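Local coordinates for protein endolysin B (Mycobacterium phage D29, PDB 3HC7) that cleaves the ester junction that joins mycolic acids to the rest of the mycobacterial cell wall, helping the phage lyse its host, at residues 79-84 and 238-243; 21-26 and 114-119; 7-12 and 85-90; 128-133 and 244-249; 226-229 and 233-236. One frame throughout, in Å; residues are numbered along the deposited sequence.

Contact 1 of 5, residues 79-84 and 238-243; sequences AGYSQG and WPHLYN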
# COMPACT_ATOMS: atom_id res chain seq x y z
N ALA A 79 5.62 -7.40 2.03
CA ALA A 79 5.19 -7.14 0.67
C ALA A 79 3.72 -6.78 0.64
O ALA A 79 2.87 -7.53 1.11
CB ALA A 79 5.45 -8.36 -0.22
N GLY A 80 3.42 -5.62 0.07
CA GLY A 80 2.05 -5.15 -0.02
C GLY A 80 1.76 -4.49 -1.35
O GLY A 80 2.62 -3.83 -1.93
N TYR A 81 0.53 -4.66 -1.82
CA TYR A 81 0.08 -4.13 -3.10
C TYR A 81 -1.11 -3.20 -2.88
O TYR A 81 -2.06 -3.56 -2.18
CB TYR A 81 -0.29 -5.29 -4.02
CG TYR A 81 -1.04 -4.94 -5.28
CD1 TYR A 81 -0.65 -3.87 -6.08
CD2 TYR A 81 -2.12 -5.71 -5.70
CE1 TYR A 81 -1.33 -3.56 -7.25
CE2 TYR A 81 -2.81 -5.41 -6.86
CZ TYR A 81 -2.41 -4.34 -7.63
OH TYR A 81 -3.11 -4.05 -8.78
N SER A 82 -1.05 -2.01 -3.48
CA SER A 82 -2.11 -1.00 -3.43
C SER A 82 -2.59 -0.70 -2.01
O SER A 82 -1.80 -0.22 -1.20
CB SER A 82 -3.25 -1.29 -4.44
OG SER A 82 -4.30 -2.08 -3.92
N GLN A 83 -3.85 -0.95 -1.67
CA GLN A 83 -4.25 -0.75 -0.28
C GLN A 83 -3.28 -1.49 0.64
O GLN A 83 -2.95 -1.03 1.75
CB GLN A 83 -5.69 -1.20 -0.04
CG GLN A 83 -6.13 -1.07 1.42
CD GLN A 83 -7.58 -1.47 1.65
OE1 GLN A 83 -8.00 -1.71 2.78
NE2 GLN A 83 -8.36 -1.55 0.58
N GLY A 84 -2.80 -2.64 0.17
CA GLY A 84 -1.83 -3.44 0.91
C GLY A 84 -0.52 -2.71 1.11
O GLY A 84 0.16 -2.91 2.11
N TRP A 238 -3.45 -3.65 -17.57
CA TRP A 238 -3.64 -2.29 -17.08
C TRP A 238 -2.41 -1.79 -16.31
O TRP A 238 -1.61 -2.59 -15.83
CB TRP A 238 -4.89 -2.22 -16.21
CG TRP A 238 -6.15 -2.40 -16.99
CD1 TRP A 238 -6.51 -3.49 -17.75
CD2 TRP A 238 -7.24 -1.47 -17.10
NE1 TRP A 238 -7.74 -3.28 -18.32
CE2 TRP A 238 -8.21 -2.05 -17.94
CE3 TRP A 238 -7.47 -0.19 -16.58
CZ2 TRP A 238 -9.40 -1.41 -18.26
CZ3 TRP A 238 -8.66 0.44 -16.89
CH2 TRP A 238 -9.61 -0.17 -17.72
N PRO A 239 -2.27 -0.45 -16.19
CA PRO A 239 -1.13 0.18 -15.49
C PRO A 239 -1.13 -0.03 -13.97
O PRO A 239 -0.08 0.06 -13.34
CB PRO A 239 -1.32 1.66 -15.82
CG PRO A 239 -2.79 1.79 -16.12
CD PRO A 239 -3.08 0.55 -16.90
N HIS A 240 -2.30 -0.29 -13.39
CA HIS A 240 -2.38 -0.50 -11.94
C HIS A 240 -2.00 -1.94 -11.58
O HIS A 240 -2.04 -2.32 -10.41
CB HIS A 240 -3.78 -0.18 -11.42
CG HIS A 240 -4.86 -1.00 -12.06
ND1 HIS A 240 -5.54 -1.99 -11.38
CD2 HIS A 240 -5.35 -1.00 -13.32
CE1 HIS A 240 -6.42 -2.55 -12.19
NE2 HIS A 240 -6.32 -1.97 -13.38
N LEU A 241 -1.66 -2.73 -12.59
CA LEU A 241 -1.26 -4.13 -12.41
C LEU A 241 0.25 -4.23 -12.61
O LEU A 241 0.85 -3.38 -13.28
CB LEU A 241 -1.99 -5.04 -13.41
CG LEU A 241 -3.51 -4.94 -13.48
CD1 LEU A 241 -4.07 -5.88 -14.54
CD2 LEU A 241 -4.14 -5.21 -12.12
N TYR A 242 0.86 -5.26 -12.05
CA TYR A 242 2.32 -5.41 -12.11
C TYR A 242 2.78 -6.83 -12.39
O TYR A 242 2.14 -7.80 -11.99
CB TYR A 242 2.96 -4.89 -10.81
CG TYR A 242 2.82 -3.40 -10.63
CD1 TYR A 242 3.85 -2.54 -11.00
CD2 TYR A 242 1.65 -2.85 -10.12
CE1 TYR A 242 3.72 -1.18 -10.86
CE2 TYR A 242 1.51 -1.48 -9.97
CZ TYR A 242 2.55 -0.65 -10.34
OH TYR A 242 2.41 0.71 -10.20
N ASN A 243 3.91 -6.94 -13.08
CA ASN A 243 4.65 -8.18 -13.18
C ASN A 243 5.44 -8.41 -11.89
O ASN A 243 6.22 -7.56 -11.48
CB ASN A 243 5.60 -8.12 -14.38
CG ASN A 243 6.59 -9.27 -14.41
OD1 ASN A 243 6.29 -10.37 -13.96
ND2 ASN A 243 7.78 -9.01 -14.93
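The hydroxyl of Y81 reaches across to the backbone of H240. Y81 OH donates to H240 O at 2.6 Å, a short bond. Y81 OH approaches at a C=O...O angle of 144°, tilted 30° from the carbonyl plane. The carbonyl meets the Y81 ring at its edge. CG of Y81 stands anti to the backbone N (chi1 168°), which sends the ring out from the strand end toward 238-243. Here the packing is tight. L241 CD2 touches the same hydroxyl, with 3.7 Å between L241 CD2 and Y81 OH. The Y242 ring passes obliquely, its CD2 4.2 Å from Y81 CE1. A type I turn from W238 to L241 presents the carbonyl, closed by L241 N to W238 O at 3.2 Å.

The two segments part at S82. Its side chain stays 6.2 Å from 238-243, although its CB points that way, and its OG bonds to T12 N. S82 and H240 are both active-site residues, and D166 is inferred to be the third member of a catalytic triad. S82 sits in a strained turn that fits the nucleophile elbow of the alpha/beta hydrolases. G80 and G84 have no side chains, so the strand end and the helix start can pack closely. Y242 OH bonds to H163 N and D166 OD2, which ties the histidine loop to the acid loop.

Strand 76-81 lies between strands 5-9 and 110-116 and leads through S82 into helix 83-96. Helix 22-27 touches Y81 and Y242 through L22.

Contact 2 of 5, residues 21-26 and 114-119; sequences GLPADT and IFWGNP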
# COMPACT_ATOMS: atom_id res chain seq x y z
N GLY A 21 -3.41 -12.96 -6.16
CA GLY A 21 -3.07 -11.56 -6.01
C GLY A 21 -1.57 -11.37 -5.84
O GLY A 21 -0.88 -12.25 -5.34
N LEU A 22 -1.09 -10.20 -6.25
CA LEU A 22 0.34 -9.93 -6.37
C LEU A 22 1.22 -10.37 -5.18
O LEU A 22 2.20 -11.07 -5.38
CB LEU A 22 0.54 -8.44 -6.68
CG LEU A 22 1.69 -8.05 -7.60
CD1 LEU A 22 1.86 -9.09 -8.67
CD2 LEU A 22 1.43 -6.68 -8.21
N PRO A 23 0.87 -9.96 -3.94
CA PRO A 23 1.73 -10.32 -2.81
C PRO A 23 1.67 -11.81 -2.48
O PRO A 23 2.69 -12.38 -2.12
CB PRO A 23 1.15 -9.52 -1.63
CG PRO A 23 0.21 -8.53 -2.22
CD PRO A 23 -0.26 -9.10 -3.53
N ALA A 24 0.50 -12.42 -2.59
CA ALA A 24 0.39 -13.85 -2.29
C ALA A 24 1.04 -14.68 -3.39
O ALA A 24 1.72 -15.67 -3.11
CB ALA A 24 -1.06 -14.25 -2.09
N ASP A 25 0.84 -14.27 -4.64
CA ASP A 25 1.46 -14.95 -5.77
C ASP A 25 2.97 -14.95 -5.58
O ASP A 25 3.64 -15.95 -5.85
CB ASP A 25 1.14 -14.25 -7.10
CG ASP A 25 -0.35 -14.19 -7.39
OD1 ASP A 25 -1.12 -14.98 -6.80
OD2 ASP A 25 -0.74 -13.33 -8.21
N THR A 26 3.48 -13.82 -5.13
CA THR A 26 4.91 -13.66 -4.94
C THR A 26 5.41 -14.60 -3.85
O THR A 26 6.31 -15.40 -4.09
CB THR A 26 5.28 -12.19 -4.60
OG1 THR A 26 4.87 -11.34 -5.68
CG2 THR A 26 6.77 -12.05 -4.38
N ILE A 114 8.71 -4.79 -0.05
CA ILE A 114 8.21 -4.64 -1.41
C ILE A 114 6.87 -3.93 -1.44
O ILE A 114 5.93 -4.33 -0.74
CB ILE A 114 8.02 -6.00 -2.10
CG1 ILE A 114 9.36 -6.68 -2.34
CG2 ILE A 114 7.27 -5.83 -3.41
CD1 ILE A 114 9.25 -8.14 -2.69
N PHE A 115 6.79 -2.87 -2.24
CA PHE A 115 5.53 -2.21 -2.53
C PHE A 115 5.22 -2.29 -4.02
O PHE A 115 6.10 -2.08 -4.85
CB PHE A 115 5.60 -0.73 -2.15
CG PHE A 115 5.97 -0.48 -0.72
CD1 PHE A 115 5.02 -0.62 0.29
CD2 PHE A 115 7.25 -0.09 -0.38
CE1 PHE A 115 5.35 -0.37 1.62
CE2 PHE A 115 7.59 0.17 0.94
CZ PHE A 115 6.64 0.02 1.94
N TRP A 116 3.97 -2.60 -4.36
CA TRP A 116 3.47 -2.39 -5.72
C TRP A 116 2.34 -1.39 -5.60
O TRP A 116 1.53 -1.49 -4.68
CB TRP A 116 2.90 -3.68 -6.32
CG TRP A 116 3.81 -4.87 -6.43
CD1 TRP A 116 4.66 -5.18 -7.47
CD2 TRP A 116 3.91 -5.96 -5.50
NE1 TRP A 116 5.29 -6.38 -7.22
CE2 TRP A 116 4.85 -6.88 -6.02
CE3 TRP A 116 3.30 -6.24 -4.28
CZ2 TRP A 116 5.19 -8.06 -5.35
CZ3 TRP A 116 3.64 -7.41 -3.61
CH2 TRP A 116 4.58 -8.30 -4.16
N GLY A 117 2.27 -0.44 -6.54
CA GLY A 117 1.19 0.54 -6.59
C GLY A 117 0.93 1.25 -5.26
O GLY A 117 -0.19 1.20 -4.74
N ASN A 118 1.95 1.94 -4.76
CA ASN A 118 1.99 2.46 -3.38
C ASN A 118 1.51 3.91 -3.18
O ASN A 118 2.20 4.86 -3.57
CB ASN A 118 3.43 2.30 -2.86
CG ASN A 118 3.56 2.65 -1.39
OD1 ASN A 118 2.57 2.82 -0.69
ND2 ASN A 118 4.80 2.76 -0.92
N PRO A 119 0.34 4.09 -2.55
CA PRO A 119 -0.15 5.46 -2.30
C PRO A 119 0.73 6.26 -1.34
O PRO A 119 0.56 7.47 -1.24
CB PRO A 119 -1.54 5.23 -1.69
CG PRO A 119 -1.95 3.88 -2.18
CD PRO A 119 -0.67 3.08 -2.21
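L22 and W116 make the main apolar contact. L22 lies over one face of the indole. Its CD2 is 3.6 Å from the centroid of the five-membered ring and 16° off the ring normal, a CH-pi contact. L22 CG sits over the middle of the same face. The opposite face carries I114 CG2, from the same strand as the tryptophan, so the indole is held flat between the two. CG of W116 is anti to its carbonyl carbon (chi1 -59°), and this turns the ring toward the helix. P23 adds a lesser apolar touch, P23 CB to W116 CZ3 at 3.8 Å.

One polar atom joins this apolar packing. T26 OG1 lies 3.3 Å from W116 CZ2, approaching the six-membered ring obliquely. This is a packing contact.

The hydrogen bonds lie within the helix. T26 OG1 donates to L22 O at 2.7 Å, and T26 N donates to the same oxygen at 3.0 Å. The two donors come from opposite faces of the carbonyl plane. They fix the threonine hydroxyl one helical turn from L22, beside the indole.

The axes of 22-26 and 114-116 approach to 10.5 Å at an angle of 137°. W116 lies between helix 22-27 and A247 of helix 245-251, while L22 and P23 also touch Y81 on the neighbouring strand 76-81.

Contact 3 of 5, residues 7-12 and 85-90; sequences FTVHGT and AIVVGQ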
# COMPACT_ATOMS: atom_id res chain seq x y z
N PHE A 7 5.73 -11.43 5.22
CA PHE A 7 4.38 -10.95 5.52
C PHE A 7 3.82 -10.26 4.30
O PHE A 7 4.49 -9.43 3.68
CB PHE A 7 4.40 -9.99 6.71
CG PHE A 7 4.94 -10.61 7.97
CD1 PHE A 7 4.12 -11.33 8.82
CD2 PHE A 7 6.29 -10.47 8.30
CE1 PHE A 7 4.62 -11.90 9.98
CE2 PHE A 7 6.79 -11.04 9.46
CZ PHE A 7 5.96 -11.75 10.30
N THR A 8 2.58 -10.60 3.94
CA THR A 8 1.99 -10.09 2.72
C THR A 8 0.60 -9.54 2.96
O THR A 8 -0.20 -10.11 3.71
CB THR A 8 1.91 -11.17 1.62
OG1 THR A 8 1.15 -12.28 2.10
CG2 THR A 8 3.30 -11.64 1.22
N VAL A 9 0.32 -8.42 2.31
CA VAL A 9 -0.98 -7.77 2.42
C VAL A 9 -1.52 -7.50 1.03
O VAL A 9 -0.94 -6.73 0.26
CB VAL A 9 -0.90 -6.47 3.22
CG1 VAL A 9 -2.30 -5.93 3.51
CG2 VAL A 9 -0.15 -6.70 4.52
N HIS A 10 -2.63 -8.16 0.71
CA HIS A 10 -3.28 -8.00 -0.59
C HIS A 10 -3.75 -6.58 -0.90
O HIS A 10 -3.89 -5.74 -0.00
CB HIS A 10 -4.47 -8.96 -0.69
CG HIS A 10 -4.10 -10.34 -1.14
ND1 HIS A 10 -3.70 -10.61 -2.43
CD2 HIS A 10 -4.09 -11.52 -0.48
CE1 HIS A 10 -3.45 -11.91 -2.54
NE2 HIS A 10 -3.68 -12.48 -1.37
N GLY A 11 -4.01 -6.34 -2.18
CA GLY A 11 -4.58 -5.08 -2.63
C GLY A 11 -6.09 -5.07 -2.47
O GLY A 11 -6.70 -6.07 -2.07
N THR A 12 -6.69 -3.93 -2.77
CA THR A 12 -8.13 -3.74 -2.68
C THR A 12 -8.88 -4.85 -3.42
O THR A 12 -8.52 -5.24 -4.53
CB THR A 12 -8.49 -2.38 -3.29
OG1 THR A 12 -7.72 -1.36 -2.65
CG2 THR A 12 -9.97 -2.08 -3.13
N ALA A 85 -0.15 -1.86 0.14
CA ALA A 85 1.07 -1.07 0.24
C ALA A 85 0.92 -0.00 1.32
O ALA A 85 1.87 0.31 2.02
CB ALA A 85 1.39 -0.42 -1.09
N ILE A 86 -0.28 0.56 1.44
CA ILE A 86 -0.54 1.50 2.53
C ILE A 86 -0.36 0.80 3.89
O ILE A 86 0.28 1.36 4.79
CB ILE A 86 -1.96 2.10 2.48
CG1 ILE A 86 -2.24 2.76 1.12
CG2 ILE A 86 -2.15 3.14 3.59
CD1 ILE A 86 -3.70 3.23 0.97
N VAL A 87 -0.92 -0.40 4.03
CA VAL A 87 -0.79 -1.14 5.28
C VAL A 87 0.68 -1.35 5.64
O VAL A 87 1.10 -1.02 6.75
CB VAL A 87 -1.51 -2.52 5.24
CG1 VAL A 87 -1.14 -3.37 6.48
CG2 VAL A 87 -3.03 -2.33 5.14
N VAL A 88 1.46 -1.89 4.70
CA VAL A 88 2.88 -2.14 4.96
C VAL A 88 3.62 -0.82 5.21
O VAL A 88 4.50 -0.75 6.08
CB VAL A 88 3.56 -2.89 3.79
CG1 VAL A 88 5.08 -2.98 4.01
CG2 VAL A 88 2.97 -4.29 3.63
N GLY A 89 3.27 0.21 4.45
CA GLY A 89 3.89 1.52 4.59
C GLY A 89 3.62 2.16 5.94
O GLY A 89 4.50 2.77 6.54
N GLN A 90 2.40 2.01 6.45
CA GLN A 90 2.05 2.57 7.75
C GLN A 90 2.82 1.87 8.85
O GLN A 90 3.31 2.52 9.77
CB GLN A 90 0.55 2.45 8.00
CG GLN A 90 -0.25 3.47 7.24
CD GLN A 90 -0.11 4.86 7.81
OE1 GLN A 90 -0.31 5.06 9.01
NE2 GLN A 90 0.21 5.82 6.96
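V87 and V88, which meet V9, lie on a helical turn held by bonds from G89 N to A85 O and from Q90 N to I86 O, both 2.8 Å. These backbone bonds are the polar part of the arrangement. Across the contact itself no polar atoms pair, and the packing is purely aliphatic.

V9 points from its strand into the helix and offers both methyls. CG1 is anti to the backbone N (chi1 -171°) and rests against V87, with V9 CG1 3.9 Å from V87 CB. CG2, beside the backbone N, fits between the two helix residues. V9 CG2 is 4.0 Å from V88 CG2 and makes a similar contact with V87 CG1. V9 and V87 cross at about a right angle, while V9 and V88 run past each other in opposite directions.

All three valines are buried. V88 also touches V113 and F115 on strand 110-116, so the helix spans several strands. Beyond V9 the chain runs on to T12, whose N bonds to S82 OG.

The helix that follows the nucleophile, packed on a central parallel sheet, is characteristic of the alpha/beta hydrolase fold, to which cutinases belong.

Contact 4 of 5, residues 128-133 and 244-249; sequences SDEWIH and RYPAVE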
# COMPACT_ATOMS: atom_id res chain seq x y z
N SER A 128 11.38 -0.52 -11.84
CA SER A 128 10.64 -1.11 -12.95
C SER A 128 10.28 -2.55 -12.64
O SER A 128 11.04 -3.26 -11.98
CB SER A 128 11.47 -1.05 -14.23
OG SER A 128 10.82 -1.73 -15.29
N ASP A 129 9.11 -2.99 -13.10
CA ASP A 129 8.73 -4.39 -12.99
C ASP A 129 9.00 -5.15 -14.29
O ASP A 129 8.43 -6.21 -14.54
CB ASP A 129 7.27 -4.56 -12.55
CG ASP A 129 6.29 -3.96 -13.55
OD1 ASP A 129 6.67 -3.05 -14.30
OD2 ASP A 129 5.12 -4.41 -13.57
N GLU A 130 9.89 -4.59 -15.12
CA GLU A 130 10.38 -5.29 -16.30
C GLU A 130 9.22 -5.89 -17.07
O GLU A 130 9.11 -7.10 -17.22
CB GLU A 130 11.39 -6.37 -15.89
CG GLU A 130 12.59 -5.84 -15.12
CD GLU A 130 13.47 -6.94 -14.54
OE1 GLU A 130 13.48 -8.06 -15.09
OE2 GLU A 130 14.15 -6.67 -13.52
N TRP A 131 8.36 -5.02 -17.58
CA TRP A 131 7.11 -5.45 -18.18
C TRP A 131 6.70 -4.43 -19.23
O TRP A 131 7.54 -3.74 -19.79
CB TRP A 131 6.05 -5.59 -17.09
CG TRP A 131 4.78 -6.25 -17.52
CD1 TRP A 131 4.64 -7.33 -18.35
CD2 TRP A 131 3.45 -5.89 -17.11
NE1 TRP A 131 3.32 -7.65 -18.49
CE2 TRP A 131 2.56 -6.78 -17.74
CE3 TRP A 131 2.93 -4.90 -16.27
CZ2 TRP A 131 1.18 -6.71 -17.57
CZ3 TRP A 131 1.56 -4.83 -16.10
CH2 TRP A 131 0.70 -5.73 -16.74
N ILE A 132 5.40 -4.33 -19.50
CA ILE A 132 4.92 -3.53 -20.61
C ILE A 132 4.64 -2.08 -20.23
O ILE A 132 4.20 -1.28 -21.07
CB ILE A 132 3.67 -4.16 -21.26
CG1 ILE A 132 2.47 -4.10 -20.31
CG2 ILE A 132 3.95 -5.60 -21.67
CD1 ILE A 132 1.19 -4.65 -20.92
N HIS A 133 4.90 -1.73 -18.98
CA HIS A 133 4.65 -0.37 -18.51
C HIS A 133 5.90 0.37 -18.05
O HIS A 133 6.78 -0.21 -17.41
CB HIS A 133 3.59 -0.38 -17.39
CG HIS A 133 2.20 -0.57 -17.90
ND1 HIS A 133 1.49 0.44 -18.51
CD2 HIS A 133 1.38 -1.65 -17.90
CE1 HIS A 133 0.30 -0.01 -18.87
NE2 HIS A 133 0.21 -1.28 -18.51
N ARG A 244 5.23 -9.56 -11.26
CA ARG A 244 5.79 -9.84 -9.93
C ARG A 244 7.20 -10.42 -9.92
O ARG A 244 7.81 -10.54 -8.85
CB ARG A 244 4.88 -10.80 -9.17
CG ARG A 244 5.06 -12.27 -9.56
CD ARG A 244 4.10 -13.17 -8.79
NE ARG A 244 4.25 -14.57 -9.14
CZ ARG A 244 3.58 -15.18 -10.11
NH1 ARG A 244 2.69 -14.51 -10.84
NH2 ARG A 244 3.79 -16.47 -10.36
N TYR A 245 7.72 -10.79 -11.08
CA TYR A 245 8.97 -11.56 -11.11
C TYR A 245 10.22 -10.83 -10.61
O TYR A 245 10.99 -11.40 -9.83
CB TYR A 245 9.17 -12.24 -12.47
CG TYR A 245 8.20 -13.39 -12.65
CD1 TYR A 245 8.32 -14.54 -11.89
CD2 TYR A 245 7.16 -13.31 -13.56
CE1 TYR A 245 7.44 -15.59 -12.03
CE2 TYR A 245 6.27 -14.36 -13.71
CZ TYR A 245 6.42 -15.50 -12.94
OH TYR A 245 5.54 -16.55 -13.08
N PRO A 246 10.43 -9.57 -11.03
CA PRO A 246 11.57 -8.84 -10.46
C PRO A 246 11.52 -8.83 -8.92
O PRO A 246 12.57 -8.87 -8.27
CB PRO A 246 11.39 -7.42 -11.01
CG PRO A 246 10.63 -7.61 -12.27
CD PRO A 246 9.70 -8.76 -12.02
N ALA A 247 10.31 -8.77 -8.36
CA ALA A 247 10.13 -8.81 -6.91
C ALA A 247 10.49 -10.17 -6.34
O ALA A 247 11.03 -10.26 -5.24
CB ALA A 247 8.70 -8.45 -6.54
N VAL A 248 10.17 -11.22 -7.09
CA VAL A 248 10.59 -12.58 -6.75
C VAL A 248 12.11 -12.69 -6.74
O VAL A 248 12.70 -13.16 -5.76
CB VAL A 248 9.99 -13.64 -7.72
CG1 VAL A 248 10.55 -15.03 -7.43
CG2 VAL A 248 8.47 -13.64 -7.64
N GLU A 249 12.76 -12.26 -7.82
CA GLU A 249 14.22 -12.28 -7.88
C GLU A 249 14.83 -11.33 -6.84
O GLU A 249 16.02 -11.38 -6.55
CB GLU A 249 14.73 -11.93 -9.28
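The carboxylate of E130 lies with one face against the pyrrolidine ring of P246. E130 CD is 3.7 Å from P246 CG, which stands almost straight above the carboxylate plane, and P246 CB lies over the same face. Chain neighbours cover two further flat groups. I132 CG1 sits over the W131 ring, 3.7 Å above its plane. The guanidinium of R244 has Y245 CZ over one face, offset toward the rim. The H133 ring has W131 CE3 in plane at its edge.

P246 is the residue that fills the contact from the helix side. P246 CG is 3.5 Å from D129 O, and the proline ring runs past the E130 chain in the opposite direction. The glutamate chain is extended beyond CG and lies along the proline. No hydrogen bond crosses between the segments.

The loop takes its shape from an ST turn: E130 N donates to S128 OG at 3.0 Å, with an N-H...O angle of 158°. E130 follows with positive phi (48°), which turns the chain past the first turn of helix 245-251.

D129 is buried, and its carboxylate has partners on both oxygens. OD1 accepts from H163 NE2, and OD2 from N243 N. The loop is thereby fixed to the chain just before the helix. R244 points away from it and forms a salt bridge with D29. P246 and A247 also touch Y161 of strand 157-161.

Contact 5 of 5, residues 226-229 and 233-236; sequences LTFF and RMGD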
# COMPACT_ATOMS: atom_id res chain seq x y z
N LEU A 226 -13.04 2.93 -8.25
CA LEU A 226 -12.23 2.10 -7.37
C LEU A 226 -12.88 0.73 -7.22
O LEU A 226 -12.20 -0.29 -7.19
CB LEU A 226 -12.06 2.75 -6.00
CG LEU A 226 -11.14 3.97 -5.93
CD1 LEU A 226 -11.31 4.69 -4.61
CD2 LEU A 226 -9.69 3.56 -6.13
N THR A 227 -14.20 0.72 -7.12
CA THR A 227 -14.97 -0.51 -6.99
C THR A 227 -14.84 -1.35 -8.26
O THR A 227 -14.66 -2.57 -8.20
CB THR A 227 -16.46 -0.20 -6.71
OG1 THR A 227 -16.59 0.40 -5.41
CG2 THR A 227 -17.27 -1.47 -6.76
N PHE A 228 -14.94 -0.69 -9.42
CA PHE A 228 -14.74 -1.32 -10.72
C PHE A 228 -13.40 -2.07 -10.82
O PHE A 228 -13.34 -3.16 -11.37
CB PHE A 228 -14.81 -0.24 -11.81
CG PHE A 228 -14.51 -0.74 -13.20
CD1 PHE A 228 -15.48 -1.41 -13.93
CD2 PHE A 228 -13.27 -0.53 -13.77
CE1 PHE A 228 -15.21 -1.86 -15.22
CE2 PHE A 228 -12.99 -0.99 -15.05
CZ PHE A 228 -13.96 -1.65 -15.77
N PHE A 229 -12.34 -1.49 -10.28
CA PHE A 229 -11.04 -2.16 -10.28
C PHE A 229 -10.97 -3.31 -9.27
O PHE A 229 -10.26 -4.29 -9.48
CB PHE A 229 -9.91 -1.17 -10.00
CG PHE A 229 -9.56 -0.30 -11.16
CD1 PHE A 229 -9.45 -0.83 -12.44
CD2 PHE A 229 -9.33 1.06 -10.99
CE1 PHE A 229 -9.13 -0.03 -13.52
CE2 PHE A 229 -9.00 1.87 -12.06
CZ PHE A 229 -8.90 1.32 -13.33
N ARG A 233 -14.07 -8.12 -13.67
CA ARG A 233 -13.23 -8.81 -14.64
C ARG A 233 -12.86 -7.89 -15.80
O ARG A 233 -13.70 -7.56 -16.64
CB ARG A 233 -13.93 -10.07 -15.16
CG ARG A 233 -14.06 -11.17 -14.12
CD ARG A 233 -14.84 -12.35 -14.67
NE ARG A 233 -14.75 -13.52 -13.80
CZ ARG A 233 -15.43 -14.64 -13.98
NH1 ARG A 233 -16.26 -14.77 -15.01
NH2 ARG A 233 -15.28 -15.65 -13.13
N MET A 234 -11.59 -7.48 -15.82
CA MET A 234 -11.05 -6.66 -16.90
C MET A 234 -9.81 -7.37 -17.42
O MET A 234 -9.48 -8.46 -16.95
CB MET A 234 -10.67 -5.28 -16.38
CG MET A 234 -9.47 -5.30 -15.45
SD MET A 234 -9.31 -3.82 -14.45
CE MET A 234 -11.02 -3.62 -13.93
N GLY A 235 -9.12 -6.75 -18.37
CA GLY A 235 -7.88 -7.31 -18.90
C GLY A 235 -6.76 -7.40 -17.87
O GLY A 235 -6.90 -6.94 -16.74
N ASP A 236 -5.64 -7.99 -18.27
CA ASP A 236 -4.52 -8.17 -17.36
C ASP A 236 -3.31 -7.31 -17.74
O ASP A 236 -2.18 -7.60 -17.34
CB ASP A 236 -4.11 -9.66 -17.29
CG ASP A 236 -3.53 -10.18 -18.59
OD1 ASP A 236 -3.24 -9.37 -19.49
OD2 ASP A 236 -3.34 -11.41 -18.71
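The end of M234 lies against F228 and F229: CE touches both rings and SD meets F229. All contact across the two segments runs through this one side chain. The apolar touches come from the terminal methyl. M234 CE is 3.5 Å from F228 CE2, where it meets the ring obliquely. M234 CE is also 3.5 Å from F229 CD1, this time at the ring edge and near its plane. On the backbone, M234 CE lies 3.5 Å from F228 O.

The sulfur makes the second kind of interaction, a Met-aromatic contact. M234 SD is 4.9 Å from the centroid of the F229 ring and 86° off the ring normal. It therefore meets the edge of the ring, in the ring plane. The nearest ring atom to M234 SD is F229 CD1, at 3.6 Å.

The contact lies near the end of helix 212-230, where the chain heads for the loop that carries the active-site residue H240. F229 meets the rings of H240 and W238, and M234 touches H240 as well. Both are therefore second-shell neighbours of the active site.

Torsions explain how the sulfur and ring find each other. CB of F229 points away from 233-236, but with CG beside the backbone N (chi1 -76°) the ring comes back toward the methionine. M234 has CG between its backbone N and carbonyl carbon, and the chain bends at the sulfur (chi3 45°), which brings CE against both phenylalanine rings. No hydrogen bond joins the segments. F228 is exposed, whereas F229 and M234 are partly covered.

Contacts 1, 2 and 3 cluster about the central parallel sheet. The centres of contacts 1 and 2 are about 5 Å apart, those of 2 and 3 about 8 Å. They use the neighbouring strands 5-9, 76-81 and 110-116, and contacts 1 and 3 share helix 83-96. Their segments alternate along the chain. Contact 4 uses helix 245-251, its centre about 11 Å from the centres of contacts 1 and 2. Contact 5 is the outlying one, its centre about 12 Å from that of contact 1, and its segments fall between the two segments of contact 1 in the chain. Contact 1 touches each of the others, and in it the S82 and H240 segments meet.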